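Succinate-semialdehyde dehydrogenase (Synechococcus sp., PDB 4ITA) probably catalyses the NADP+-dependent oxidation of succinic semialdehyde to succinate, as a member of the aldehyde dehydrogenase family. Local coordinates at residues Q313-Q318 / E360-P365; G326-L331 / I347-P352; P131-F136 / T257-Q262; N9-E14 / G340-P345. All coordinates share one frame; numbering follows the deposited sequence.

Contact 1: residues Q313-Q318 / E360-P365. With NDP (NADPH dihydro-nicotinamide-adenine-dinucleotide phosphate), chain C; EDO (1,2-ethanediol), chain I; EDO (1,2-ethanediol), chain O.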
# COMPACT_ATOMS: atom_id res chain seq x y z
N GLN A 313 -23.45 20.94 -14.03
CA GLN A 313 -24.74 20.27 -13.88
C GLN A 313 -24.84 19.59 -12.52
O GLN A 313 -25.88 19.67 -11.85
CB GLN A 313 -24.94 19.23 -14.99
CG GLN A 313 -25.16 19.83 -16.36
CD GLN A 313 -25.05 18.80 -17.45
OE1 GLN A 313 -24.60 17.68 -17.22
NE2 GLN A 313 -25.48 19.17 -18.66
N ASP A 314 -23.76 18.94 -12.10
CA ASP A 314 -23.76 18.22 -10.83
C ASP A 314 -23.96 19.16 -9.63
O ASP A 314 -24.82 18.91 -8.79
CB ASP A 314 -22.49 17.38 -10.66
CG ASP A 314 -22.45 16.18 -11.59
OD1 ASP A 314 -23.50 15.82 -12.17
OD2 ASP A 314 -21.36 15.59 -11.73
N ILE A 315 -23.16 20.22 -9.54
CA ILE A 315 -23.32 21.12 -8.39
C ILE A 315 -24.69 21.81 -8.41
O ILE A 315 -25.30 22.01 -7.35
CB ILE A 315 -22.17 22.17 -8.27
CG1 ILE A 315 -22.28 22.94 -6.94
CG2 ILE A 315 -22.16 23.14 -9.45
CD1 ILE A 315 -22.01 22.12 -5.69
N SER A 316 -25.19 22.14 -9.59
CA SER A 316 -26.48 22.79 -9.70
C SER A 316 -27.57 21.89 -9.13
O SER A 316 -28.44 22.34 -8.39
CB SER A 316 -26.80 23.16 -11.15
OG SER A 316 -25.88 24.11 -11.65
N ARG A 317 -27.49 20.60 -9.48
CA ARG A 317 -28.45 19.62 -8.97
C ARG A 317 -28.31 19.42 -7.46
O ARG A 317 -29.30 19.39 -6.74
CB ARG A 317 -28.30 18.29 -9.71
CG ARG A 317 -29.31 17.24 -9.23
CD ARG A 317 -28.97 15.83 -9.71
NE ARG A 317 -27.58 15.46 -9.44
CZ ARG A 317 -27.10 15.15 -8.24
NH1 ARG A 317 -27.89 15.18 -7.17
NH2 ARG A 317 -25.82 14.83 -8.10
N GLN A 318 -27.07 19.26 -6.99
CA GLN A 318 -26.83 19.07 -5.56
C GLN A 318 -27.43 20.21 -4.74
O GLN A 318 -28.12 19.98 -3.74
CB GLN A 318 -25.34 18.97 -5.25
CG GLN A 318 -24.67 17.69 -5.72
CD GLN A 318 -23.17 17.76 -5.51
OE1 GLN A 318 -22.50 18.62 -6.07
NE2 GLN A 318 -22.64 16.85 -4.70
N GLU A 360 -21.81 14.37 0.69
CA GLU A 360 -21.22 14.48 -0.65
C GLU A 360 -20.14 15.53 -0.73
O GLU A 360 -20.08 16.46 0.09
CB GLU A 360 -22.30 14.79 -1.69
CG GLU A 360 -23.37 13.72 -1.79
CD GLU A 360 -24.31 13.95 -2.95
OE1 GLU A 360 -24.51 15.12 -3.34
OE2 GLU A 360 -24.84 12.96 -3.48
N GLU A 361 -19.28 15.39 -1.73
CA GLU A 361 -18.26 16.39 -2.01
C GLU A 361 -18.83 17.48 -2.90
O GLU A 361 -19.42 17.18 -3.95
CB GLU A 361 -17.04 15.77 -2.68
CG GLU A 361 -15.97 16.80 -3.03
CD GLU A 361 -14.69 16.20 -3.56
OE1 GLU A 361 -14.77 15.25 -4.37
OE2 GLU A 361 -13.60 16.68 -3.18
N LEU A 362 -18.68 18.73 -2.48
CA LEU A 362 -19.10 19.87 -3.28
C LEU A 362 -17.89 20.46 -3.98
O LEU A 362 -17.10 21.19 -3.38
CB LEU A 362 -19.82 20.91 -2.41
CG LEU A 362 -21.08 20.44 -1.69
CD1 LEU A 362 -21.77 21.62 -1.03
CD2 LEU A 362 -22.03 19.69 -2.63
N PHE A 363 -17.74 20.12 -5.26
CA PHE A 363 -16.53 20.41 -6.02
C PHE A 363 -16.78 21.68 -6.83
O PHE A 363 -16.82 21.66 -8.06
CB PHE A 363 -16.20 19.22 -6.93
CG PHE A 363 -14.73 19.02 -7.16
CD1 PHE A 363 -13.86 18.84 -6.10
CD2 PHE A 363 -14.23 18.99 -8.45
CE1 PHE A 363 -12.51 18.64 -6.33
CE2 PHE A 363 -12.88 18.79 -8.69
CZ PHE A 363 -12.02 18.62 -7.62
N ALA A 364 -16.94 22.79 -6.11
CA ALA A 364 -17.41 24.06 -6.64
C ALA A 364 -17.38 25.01 -5.44
O ALA A 364 -17.25 24.55 -4.31
CB ALA A 364 -18.83 23.90 -7.17
N PRO A 365 -17.50 26.33 -5.67
CA PRO A 365 -17.32 27.24 -4.53
C PRO A 365 -18.57 27.39 -3.67
O PRO A 365 -19.13 28.48 -3.56
CB PRO A 365 -16.96 28.57 -5.21
CG PRO A 365 -17.70 28.51 -6.51
CD PRO A 365 -17.65 27.06 -6.94
PA NDP C . -12.60 11.57 -12.11
O1A NDP C . -12.39 10.45 -11.13
O2A NDP C . -13.85 11.60 -12.94
O5B NDP C . -11.36 11.59 -13.12
C5B NDP C . -10.01 11.55 -12.66
C4B NDP C . -9.14 10.71 -13.60
O4B NDP C . -9.60 9.36 -13.56
C3B NDP C . -9.26 11.13 -15.07
O3B NDP C . -8.02 10.86 -15.72
C2B NDP C . -10.33 10.19 -15.60
O2B NDP C . -10.25 9.98 -17.00
C1B NDP C . -9.93 8.93 -14.89
N9A NDP C . -11.00 7.93 -14.73
C8A NDP C . -12.31 8.14 -14.47
N7A NDP C . -12.96 6.95 -14.36
C5A NDP C . -12.04 5.98 -14.53
C6A NDP C . -12.03 4.51 -14.54
N6A NDP C . -13.18 3.83 -14.33
N1A NDP C . -10.85 3.90 -14.76
C2A NDP C . -9.71 4.57 -14.96
N3A NDP C . -9.64 5.91 -14.97
C4A NDP C . -10.76 6.64 -14.76
O3 NDP C . -12.42 12.91 -11.21
PN NDP C . -13.08 14.39 -11.25
O1N NDP C . -14.57 14.32 -11.55
O2N NDP C . -12.18 15.26 -12.08
O5D NDP C . -12.93 14.83 -9.71
C5D NDP C . -11.64 15.03 -9.15
C4D NDP C . -11.53 14.29 -7.83
O4D NDP C . -10.15 14.14 -7.46
C3D NDP C . -12.20 15.02 -6.68
O3D NDP C . -12.93 14.10 -5.86
C2D NDP C . -11.00 15.62 -5.97
O2D NDP C . -11.32 15.92 -4.61
C1D NDP C . -9.98 14.50 -6.09
N1N NDP C . -8.63 15.02 -5.83
C2N NDP C . -7.80 14.37 -5.00
C3N NDP C . -6.75 15.05 -4.39
C7N NDP C . -5.79 14.34 -3.48
O7N NDP C . -4.59 14.56 -3.63
N7N NDP C . -6.24 13.52 -2.54
C4N NDP C . -6.56 16.53 -4.60
C5N NDP C . -7.19 16.93 -5.85
C6N NDP C . -8.21 16.16 -6.41
P2B NDP C . -11.25 10.73 -18.02
O1X NDP C . -10.81 10.18 -19.35
O2X NDP C . -12.65 10.30 -17.65
O3X NDP C . -11.03 12.20 -17.90
C1 EDO I . -19.76 17.05 -8.11
O1 EDO I . -19.01 16.59 -6.97
C2 EDO I . -19.81 18.58 -8.10
O2 EDO I . -19.91 19.02 -6.75
C1 EDO O . -15.47 15.53 -7.70
O1 EDO O . -16.31 15.21 -6.57
C2 EDO O . -16.28 15.67 -8.98
O2 EDO O . -16.45 14.37 -9.57
O HOH W 1 -27.01 15.52 -4.15
O HOH W 2 -25.58 12.98 -5.99
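Gln318, on helix 309-325, reaches the loop 360-365 with both N-H groups of its side-chain amide. One is aimed almost straight at Glu360, with NE2 2.9 Å from OE1 and an N-H...O angle of 170°. This acceptor lies close to the amide plane, while NE2 stands above the carboxylate plane. The other N-H makes a weak bond from Gln318 NE2 to the backbone oxygen Glu361 O, 3.3 Å long. At the far end of the amide, Gln318 OE1 accepts from an ethanediol, probably from the crystallisation liquor, whose same hydroxyl oxygen accepts from Phe363 N.

Two waters add to the polar link: one joins Arg317 NH1 to Glu360 OE1, the other Arg317 NH2 to Glu360 OE2. Lys356 forms a salt bridge with the latter oxygen.

Apolar packing lies next to the amide. Ile315, its CG1 anti to the backbone N (chi1 -172°), sets that carbon 3.6 Å from Ala364 CB. Ile315 CD1 is 3.9 Å from Leu362 CD2, the two side chains crossing at about a right angle.

On the cofactor side, Glu361 turns away from the helix. Its OE1 accepts from NADPH O3D at 2.6 Å and its OE2 from O2D at 2.8 Å, and Lys268 and Gly233 also bind OE2. Phe363, centre of an inverse gamma turn, places CE1 3.4 Å from NADPH C2D.

Glu360 and Glu361 thus face opposite ways, and the Gln318-Glu360 bond and Ile315 packing probably help position the loop from which Glu361 binds both nicotinamide-ribose hydroxyls, as in other aldehyde dehydrogenases.

Contact 2: residues G326-L331 / I347-P352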
# COMPACT_ATOMS: atom_id res chain seq x y z
N GLY A 326 -35.07 21.81 2.13
CA GLY A 326 -35.24 22.78 3.19
C GLY A 326 -34.02 23.64 3.51
O GLY A 326 -34.11 24.56 4.31
N ALA A 327 -32.88 23.35 2.88
CA ALA A 327 -31.69 24.17 3.10
C ALA A 327 -31.93 25.59 2.63
O ALA A 327 -32.71 25.82 1.69
CB ALA A 327 -30.49 23.58 2.37
N LYS A 328 -31.27 26.55 3.27
CA LYS A 328 -31.42 27.95 2.91
C LYS A 328 -30.20 28.45 2.15
O LYS A 328 -29.07 28.08 2.46
CB LYS A 328 -31.63 28.79 4.17
CG LYS A 328 -32.85 28.38 4.97
CD LYS A 328 -34.10 28.34 4.09
CE LYS A 328 -35.28 27.81 4.88
NZ LYS A 328 -35.27 28.36 6.27
N ILE A 329 -30.44 29.28 1.14
CA ILE A 329 -29.38 29.92 0.38
C ILE A 329 -29.12 31.30 0.96
O ILE A 329 -30.00 32.17 0.94
CB ILE A 329 -29.77 30.10 -1.10
CG1 ILE A 329 -30.06 28.75 -1.77
CG2 ILE A 329 -28.66 30.84 -1.86
CD1 ILE A 329 -30.59 28.87 -3.19
N LEU A 330 -27.92 31.50 1.48
CA LEU A 330 -27.54 32.81 2.00
C LEU A 330 -26.98 33.67 0.86
O LEU A 330 -27.09 34.90 0.88
CB LEU A 330 -26.51 32.64 3.12
CG LEU A 330 -26.09 33.85 3.94
CD1 LEU A 330 -27.28 34.46 4.67
CD2 LEU A 330 -25.00 33.46 4.92
N LEU A 331 -26.39 33.01 -0.13
CA LEU A 331 -25.74 33.67 -1.24
C LEU A 331 -25.61 32.70 -2.41
O LEU A 331 -25.32 31.53 -2.20
CB LEU A 331 -24.33 34.11 -0.81
CG LEU A 331 -23.56 34.90 -1.87
CD1 LEU A 331 -24.07 36.34 -1.94
CD2 LEU A 331 -22.08 34.89 -1.58
N ILE A 347 -23.36 30.01 -0.35
CA ILE A 347 -23.36 29.58 1.04
C ILE A 347 -24.72 28.99 1.38
O ILE A 347 -25.75 29.63 1.15
CB ILE A 347 -23.05 30.74 2.01
CG1 ILE A 347 -21.66 31.33 1.72
CG2 ILE A 347 -23.17 30.27 3.46
CD1 ILE A 347 -21.38 32.63 2.46
N LEU A 348 -24.71 27.75 1.88
CA LEU A 348 -25.92 27.05 2.32
C LEU A 348 -25.91 26.90 3.83
O LEU A 348 -24.89 26.54 4.44
CB LEU A 348 -26.01 25.67 1.68
CG LEU A 348 -25.98 25.58 0.15
CD1 LEU A 348 -25.99 24.12 -0.30
CD2 LEU A 348 -27.12 26.36 -0.48
N THR A 349 -27.06 27.17 4.44
CA THR A 349 -27.23 27.06 5.88
C THR A 349 -28.48 26.24 6.18
O THR A 349 -29.29 25.96 5.28
CB THR A 349 -27.39 28.44 6.53
OG1 THR A 349 -28.61 29.04 6.07
CG2 THR A 349 -26.22 29.36 6.17
N GLU A 350 -28.64 25.87 7.45
CA GLU A 350 -29.84 25.18 7.92
C GLU A 350 -30.17 23.95 7.08
O GLU A 350 -31.32 23.70 6.74
CB GLU A 350 -31.04 26.14 7.92
CG GLU A 350 -30.84 27.40 8.73
CD GLU A 350 -32.02 28.35 8.62
OE1 GLU A 350 -33.14 27.88 8.32
OE2 GLU A 350 -31.82 29.57 8.81
N ILE A 351 -29.14 23.19 6.74
CA ILE A 351 -29.34 21.99 5.94
C ILE A 351 -29.99 20.92 6.80
O ILE A 351 -29.49 20.59 7.87
CB ILE A 351 -28.00 21.49 5.36
CG1 ILE A 351 -27.34 22.60 4.53
CG2 ILE A 351 -28.23 20.23 4.52
CD1 ILE A 351 -25.87 22.39 4.30
N PRO A 352 -31.14 20.38 6.34
CA PRO A 352 -31.87 19.38 7.12
C PRO A 352 -31.06 18.12 7.40
O PRO A 352 -30.30 17.67 6.54
CB PRO A 352 -33.05 19.03 6.20
CG PRO A 352 -33.23 20.22 5.33
CD PRO A 352 -31.84 20.75 5.10
O HOH W 3 -34.04 23.76 7.44
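Lys328 O takes a hydrogen bond from Thr349 N at 3.0 Å and, beside it, a CA-H...O contact from Leu348, whose CA is 3.3 Å from Lys328 O. In return Lys328 N bonds to Thr349 O, making Lys328 and Thr349 a hydrogen-bonded antiparallel pair. Ile329 and Leu348 follow as a non-hydrogen-bonded pair, their side chains lying side by side with Ile329 CG1 4.0 Å from Leu348 CD2. Then the register slips by one at a beta bulge, where Leu330 N donates to Ile347 O at 2.9 Å while Ile347 N donates to Leu331 O.

On the face that carries Lys328 and Thr349, the lysine chain bends at chi2 and again at chi4 (40°), which sets NZ in a salt bridge 3.0 Å from Glu350 OE1, met from the syn side but well out of the carboxylate plane. Lys328 CG, held anti to the carbonyl carbon (chi1 -59°), also lies 3.4 Å from Glu350 OE1. Beyond the strands, Ala327 CB packs on Ile351 CG1 at 3.9 Å, and one water donates to both Gly326 O and Glu350 O. Gly326 ends the preceding helix in a Schellman motif and lies against the ring of Pro352.

Strand 328-331 is outermost on this side of the sheet within the chain, and 346-349 joins it to strand 366-372 through backbone bonds of Leu348. Leu330, Leu331 and Ile347 pack on helix 274-289, whereas Ala327 and Ile329 touch helix 309-325.

Contact 3: residues P131-F136 / T257-Q262. With NDP (NADPH dihydro-nicotinamide-adenine-dinucleotide phosphate), chain C.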
# COMPACT_ATOMS: atom_id res chain seq x y z
N PRO A 131 -6.20 13.84 -12.44
CA PRO A 131 -7.40 14.65 -12.70
C PRO A 131 -7.10 16.03 -13.29
O PRO A 131 -5.95 16.50 -13.25
CB PRO A 131 -7.99 14.81 -11.30
CG PRO A 131 -6.78 14.97 -10.46
CD PRO A 131 -5.72 14.04 -11.06
N TRP A 132 -8.13 16.70 -13.80
CA TRP A 132 -7.94 17.99 -14.43
C TRP A 132 -7.74 19.15 -13.45
O TRP A 132 -7.37 20.23 -13.88
CB TRP A 132 -9.08 18.31 -15.41
CG TRP A 132 -10.45 18.12 -14.82
CD1 TRP A 132 -11.32 17.10 -15.08
CD2 TRP A 132 -11.12 18.98 -13.87
NE1 TRP A 132 -12.47 17.26 -14.36
CE2 TRP A 132 -12.38 18.39 -13.60
CE3 TRP A 132 -10.78 20.17 -13.23
CZ2 TRP A 132 -13.29 18.96 -12.71
CZ3 TRP A 132 -11.70 20.73 -12.33
CH2 TRP A 132 -12.93 20.13 -12.09
N ASN A 133 -7.99 18.96 -12.16
CA ASN A 133 -8.06 20.13 -11.28
C ASN A 133 -6.73 20.82 -10.98
O ASN A 133 -6.68 22.04 -10.83
CB ASN A 133 -8.90 19.89 -10.02
CG ASN A 133 -8.24 18.97 -9.03
OD1 ASN A 133 -7.47 18.07 -9.39
ND2 ASN A 133 -8.54 19.18 -7.75
N PHE A 134 -5.66 20.04 -10.91
CA PHE A 134 -4.31 20.60 -10.79
C PHE A 134 -3.48 19.86 -11.82
O PHE A 134 -2.73 18.94 -11.49
CB PHE A 134 -3.73 20.43 -9.38
CG PHE A 134 -4.45 21.24 -8.34
CD1 PHE A 134 -5.45 20.67 -7.56
CD2 PHE A 134 -4.12 22.57 -8.13
CE1 PHE A 134 -6.12 21.43 -6.59
CE2 PHE A 134 -4.78 23.33 -7.16
CZ PHE A 134 -5.78 22.75 -6.40
N PRO A 135 -3.65 20.23 -13.10
CA PRO A 135 -3.18 19.39 -14.20
C PRO A 135 -1.66 19.32 -14.34
O PRO A 135 -1.18 18.41 -15.01
CB PRO A 135 -3.83 20.03 -15.43
CG PRO A 135 -3.99 21.47 -15.05
CD PRO A 135 -4.29 21.47 -13.57
N PHE A 136 -0.93 20.26 -13.75
CA PHE A 136 0.53 20.18 -13.69
C PHE A 136 1.00 19.64 -12.34
O PHE A 136 1.75 18.67 -12.28
CB PHE A 136 1.17 21.55 -13.94
CG PHE A 136 1.45 21.86 -15.39
CD1 PHE A 136 0.41 21.86 -16.32
CD2 PHE A 136 2.73 22.18 -15.82
CE1 PHE A 136 0.66 22.16 -17.66
CE2 PHE A 136 2.98 22.48 -17.15
CZ PHE A 136 1.95 22.46 -18.07
N THR A 257 -12.78 28.77 -1.95
CA THR A 257 -13.00 29.30 -3.30
C THR A 257 -11.81 29.22 -4.25
O THR A 257 -11.98 29.43 -5.44
CB THR A 257 -13.58 30.74 -3.27
OG1 THR A 257 -12.60 31.66 -2.76
CG2 THR A 257 -14.85 30.80 -2.42
N MET A 258 -10.62 28.91 -3.74
CA MET A 258 -9.44 28.75 -4.60
C MET A 258 -9.69 27.65 -5.62
O MET A 258 -10.43 26.71 -5.36
CB MET A 258 -8.20 28.39 -3.76
CG MET A 258 -8.34 27.07 -3.01
SD MET A 258 -6.99 26.64 -1.87
CE MET A 258 -7.64 25.12 -1.16
N ASN A 259 -9.08 27.78 -6.80
CA ASN A 259 -9.25 26.81 -7.88
C ASN A 259 -10.72 26.66 -8.27
O ASN A 259 -11.18 25.57 -8.65
CB ASN A 259 -8.67 25.44 -7.52
CG ASN A 259 -8.05 24.75 -8.71
OD1 ASN A 259 -7.25 25.35 -9.43
ND2 ASN A 259 -8.42 23.49 -8.95
N ASN A 260 -11.45 27.77 -8.16
CA ASN A 260 -12.90 27.81 -8.41
C ASN A 260 -13.66 26.77 -7.59
O ASN A 260 -14.68 26.23 -8.01
CB ASN A 260 -13.19 27.67 -9.92
CG ASN A 260 -12.39 28.65 -10.75
OD1 ASN A 260 -12.11 29.76 -10.30
ND2 ASN A 260 -12.00 28.25 -11.95
N GLY A 261 -13.13 26.51 -6.40
CA GLY A 261 -13.71 25.55 -5.47
C GLY A 261 -13.31 24.11 -5.71
O GLY A 261 -13.61 23.25 -4.89
N GLN A 262 -12.62 23.85 -6.82
CA GLN A 262 -12.35 22.48 -7.25
C GLN A 262 -11.06 21.93 -6.68
O GLN A 262 -10.08 21.67 -7.39
CB GLN A 262 -12.36 22.41 -8.78
CG GLN A 262 -13.69 22.88 -9.37
CD GLN A 262 -13.58 23.34 -10.81
OE1 GLN A 262 -14.40 22.97 -11.65
NE2 GLN A 262 -12.58 24.17 -11.09
PA NDP C . -12.60 11.57 -12.11
O1A NDP C . -12.39 10.45 -11.13
O2A NDP C . -13.85 11.60 -12.94
O5B NDP C . -11.36 11.59 -13.12
C5B NDP C . -10.01 11.55 -12.66
C4B NDP C . -9.14 10.71 -13.60
O4B NDP C . -9.60 9.36 -13.56
C3B NDP C . -9.26 11.13 -15.07
O3B NDP C . -8.02 10.86 -15.72
C2B NDP C . -10.33 10.19 -15.60
O2B NDP C . -10.25 9.98 -17.00
C1B NDP C . -9.93 8.93 -14.89
N9A NDP C . -11.00 7.93 -14.73
C8A NDP C . -12.31 8.14 -14.47
N7A NDP C . -12.96 6.95 -14.36
C5A NDP C . -12.04 5.98 -14.53
C6A NDP C . -12.03 4.51 -14.54
N6A NDP C . -13.18 3.83 -14.33
N1A NDP C . -10.85 3.90 -14.76
C2A NDP C . -9.71 4.57 -14.96
N3A NDP C . -9.64 5.91 -14.97
C4A NDP C . -10.76 6.64 -14.76
O3 NDP C . -12.42 12.91 -11.21
PN NDP C . -13.08 14.39 -11.25
O1N NDP C . -14.57 14.32 -11.55
O2N NDP C . -12.18 15.26 -12.08
O5D NDP C . -12.93 14.83 -9.71
C5D NDP C . -11.64 15.03 -9.15
C4D NDP C . -11.53 14.29 -7.83
O4D NDP C . -10.15 14.14 -7.46
C3D NDP C . -12.20 15.02 -6.68
O3D NDP C . -12.93 14.10 -5.86
C2D NDP C . -11.00 15.62 -5.97
O2D NDP C . -11.32 15.92 -4.61
C1D NDP C . -9.98 14.50 -6.09
N1N NDP C . -8.63 15.02 -5.83
C2N NDP C . -7.80 14.37 -5.00
C3N NDP C . -6.75 15.05 -4.39
C7N NDP C . -5.79 14.34 -3.48
O7N NDP C . -4.59 14.56 -3.63
N7N NDP C . -6.24 13.52 -2.54
C4N NDP C . -6.56 16.53 -4.60
C5N NDP C . -7.19 16.93 -5.85
C6N NDP C . -8.21 16.16 -6.41
P2B NDP C . -11.25 10.73 -18.02
O1X NDP C . -10.81 10.18 -19.35
O2X NDP C . -12.65 10.30 -17.65
O3X NDP C . -11.03 12.20 -17.90
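Asn133 and Gln262 join two loops beside the cofactor in this Rossmann-type aldehyde dehydrogenase fold: 131-136 follows strand 115-129, whereas the loop 257-262 comes after helix 245-257 and leads into the segment that carries the nucleophilic cysteine in this family. Gln262 O accepts two hydrogen bonds. Asn133 ND2 and Asn259 ND2, both at 2.9 Å from it, arrive from opposite faces of its carbonyl plane. Asn259 ND2 spends its second N-H on Asn133 O at 2.9 Å, again from above the carbonyl plane, so this one amide nitrogen ties both backbones. The Asn259 OD1 end is taken by Lys77.

Within 257-262, Gln262 NE2 and Gln262 N reach Asn259 O from opposite faces. Gln262 OE1 accepts from Ala307 N and also lies 3.2 Å from Trp132 CH2, with Gln262 CG in the plane of the indole at its edge. Across the indole, Trp132 NE1 is 3.0 Å from NADPH O2N, and Asn133 ND2 sits 3.2 Å from C5N of the nicotinamide. The Asn259 amide is stacked on Phe134, planes 8° apart, with ND2 over one face of the ring toward the rim, 3.7 Å from CZ.

Contact 4: residues N9-E14 / G340-P345. With EDO (1,2-ethanediol), chain G.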
# COMPACT_ATOMS: atom_id res chain seq x y z
N ASN A 9 -12.68 25.00 -24.06
CA ASN A 9 -12.46 26.15 -23.19
C ASN A 9 -13.69 26.41 -22.32
O ASN A 9 -14.74 26.77 -22.84
CB ASN A 9 -12.13 27.38 -24.04
CG ASN A 9 -11.63 28.56 -23.23
OD1 ASN A 9 -12.02 28.74 -22.07
ND2 ASN A 9 -10.77 29.37 -23.82
N PRO A 10 -13.56 26.24 -20.99
CA PRO A 10 -14.74 26.37 -20.13
C PRO A 10 -15.23 27.80 -19.95
O PRO A 10 -16.33 28.00 -19.45
CB PRO A 10 -14.25 25.80 -18.79
CG PRO A 10 -12.79 26.09 -18.78
CD PRO A 10 -12.35 25.88 -20.22
N THR A 11 -14.42 28.79 -20.34
CA THR A 11 -14.84 30.18 -20.27
C THR A 11 -15.81 30.52 -21.40
O THR A 11 -16.72 31.35 -21.23
CB THR A 11 -13.62 31.13 -20.27
OG1 THR A 11 -12.83 30.85 -19.11
CG2 THR A 11 -14.04 32.60 -20.24
N THR A 12 -15.65 29.86 -22.55
CA THR A 12 -16.47 30.16 -23.72
C THR A 12 -17.36 28.99 -24.14
O THR A 12 -18.36 29.18 -24.84
CB THR A 12 -15.60 30.54 -24.92
OG1 THR A 12 -14.73 29.44 -25.23
CG2 THR A 12 -14.77 31.77 -24.61
N GLY A 13 -17.00 27.78 -23.72
CA GLY A 13 -17.70 26.59 -24.17
C GLY A 13 -17.23 26.11 -25.54
O GLY A 13 -17.75 25.12 -26.07
N GLU A 14 -16.25 26.79 -26.11
CA GLU A 14 -15.75 26.46 -27.44
C GLU A 14 -14.84 25.23 -27.47
O GLU A 14 -13.90 25.13 -26.69
CB GLU A 14 -15.01 27.65 -28.05
CG GLU A 14 -14.24 27.29 -29.32
CD GLU A 14 -13.63 28.50 -30.00
OE1 GLU A 14 -13.31 28.41 -31.21
OE2 GLU A 14 -13.45 29.54 -29.33
N GLY A 340 -20.00 30.09 -20.80
CA GLY A 340 -19.04 29.43 -19.95
C GLY A 340 -19.71 28.79 -18.75
O GLY A 340 -20.84 29.13 -18.40
N TYR A 341 -19.00 27.87 -18.10
CA TYR A 341 -19.61 27.04 -17.06
C TYR A 341 -19.55 27.71 -15.68
O TYR A 341 -19.03 27.13 -14.72
CB TYR A 341 -18.93 25.67 -17.01
CG TYR A 341 -18.76 25.01 -18.35
CD1 TYR A 341 -19.80 24.97 -19.28
CD2 TYR A 341 -17.54 24.44 -18.71
CE1 TYR A 341 -19.63 24.37 -20.51
CE2 TYR A 341 -17.37 23.84 -19.94
CZ TYR A 341 -18.42 23.81 -20.84
OH TYR A 341 -18.24 23.21 -22.06
N PHE A 342 -20.11 28.91 -15.57
CA PHE A 342 -19.98 29.73 -14.37
C PHE A 342 -21.02 29.39 -13.30
O PHE A 342 -22.22 29.32 -13.58
CB PHE A 342 -20.05 31.22 -14.72
CG PHE A 342 -18.80 31.75 -15.35
CD1 PHE A 342 -18.65 31.78 -16.74
CD2 PHE A 342 -17.76 32.23 -14.57
CE1 PHE A 342 -17.50 32.28 -17.32
CE2 PHE A 342 -16.60 32.72 -15.14
CZ PHE A 342 -16.47 32.75 -16.52
N TYR A 343 -20.52 29.17 -12.09
CA TYR A 343 -21.35 29.00 -10.90
C TYR A 343 -20.80 29.92 -9.81
O TYR A 343 -19.59 29.94 -9.58
CB TYR A 343 -21.34 27.54 -10.44
CG TYR A 343 -22.50 27.20 -9.54
CD1 TYR A 343 -23.69 26.73 -10.06
CD2 TYR A 343 -22.41 27.37 -8.16
CE1 TYR A 343 -24.76 26.43 -9.26
CE2 TYR A 343 -23.49 27.08 -7.34
CZ TYR A 343 -24.66 26.60 -7.89
OH TYR A 343 -25.72 26.31 -7.07
N PRO A 344 -21.67 30.70 -9.15
CA PRO A 344 -21.19 31.73 -8.22
C PRO A 344 -20.84 31.17 -6.84
O PRO A 344 -21.37 30.13 -6.46
CB PRO A 344 -22.40 32.65 -8.10
CG PRO A 344 -23.55 31.72 -8.22
CD PRO A 344 -23.13 30.71 -9.26
N PRO A 345 -19.96 31.87 -6.11
CA PRO A 345 -19.77 31.56 -4.69
C PRO A 345 -21.12 31.46 -3.99
O PRO A 345 -21.97 32.33 -4.16
CB PRO A 345 -18.98 32.77 -4.19
CG PRO A 345 -18.17 33.19 -5.39
CD PRO A 345 -19.10 32.98 -6.56
C1 EDO G . -22.87 26.59 -20.53
O1 EDO G . -23.13 26.99 -19.18
C2 EDO G . -22.61 27.83 -21.38
O2 EDO G . -23.47 28.89 -20.94
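Pro10 O and Gly340 bring the N-terminal turn 9-14 against the loop 340-345. Tyr341 N donates to Pro10 O at 3.0 Å. Gly340, which has no side chain, lets its CA approach two carbonyls: Pro10 O lies 3.1 Å from it, and Thr11 O makes a CA-H...O contact of 3.3 Å.

The aromatic rings flank this backbone meeting. Tyr341 holds CG anti to its carbonyl carbon (chi1 -47°), beside the very N that bonds to Pro10. Pro10 O lies over one face of its ring, and Pro10 CB comes to 3.6 Å from CD2. Tyr341 OH reaches toward Gly13 CA at 4.0 Å. Phe342 meets Thr11 O with its edge, CE1 being 4.1 Å away.

Behind these contacts stand the turns that shape them. Asn9 OD1 accepts from Thr11 N at 3.0 Å in an Asx turn, and Asn9 O accepts from both Thr12 N and Gly13 N. Thr12 OG1 closes an ST turn with Glu14 N. Across the contact, Tyr341 is the centre of an inverse gamma turn whose Phe342 N to Gly340 O bond is weak, and an ethanediol, probably from the crystallisation liquor, donates to the same Gly340 O. Arg338 makes a cation-pi interaction with Phe342.

The turn 9-14 links the strands 6-8 and 15-18 of a small hairpin. Loop 340-345 leads into strand 346-349. On the way Tyr341 leans on Glu309 at the start of helix 309-325, and Tyr343 packs farther along it on Leu312 and Val319.

In the fold
Contacts 1 and 3 both touch NADPH and meet each other through Phe363: its CZ is 3.5 Å from Asn133 ND2, and its CE2 is 3.7 Å from Trp132 CH2. Their centres lie about 14 Å apart. Helix 309-325 links contact 1 to the outer parts, since it runs on into the strand of contact 2, centred about 14 Å away, and takes Tyr343 of contact 4 against Ser316 (Ser316 OG to Tyr343 CE1 3.5 Å). Contacts 2 and 4, about 24 Å apart between centres, still meet where Leu331 CD2 lies 3.6 Å from Pro345 O. Contact 4 stays off the cofactor, with the Tyr341 side chain about 13 Å from NADPH.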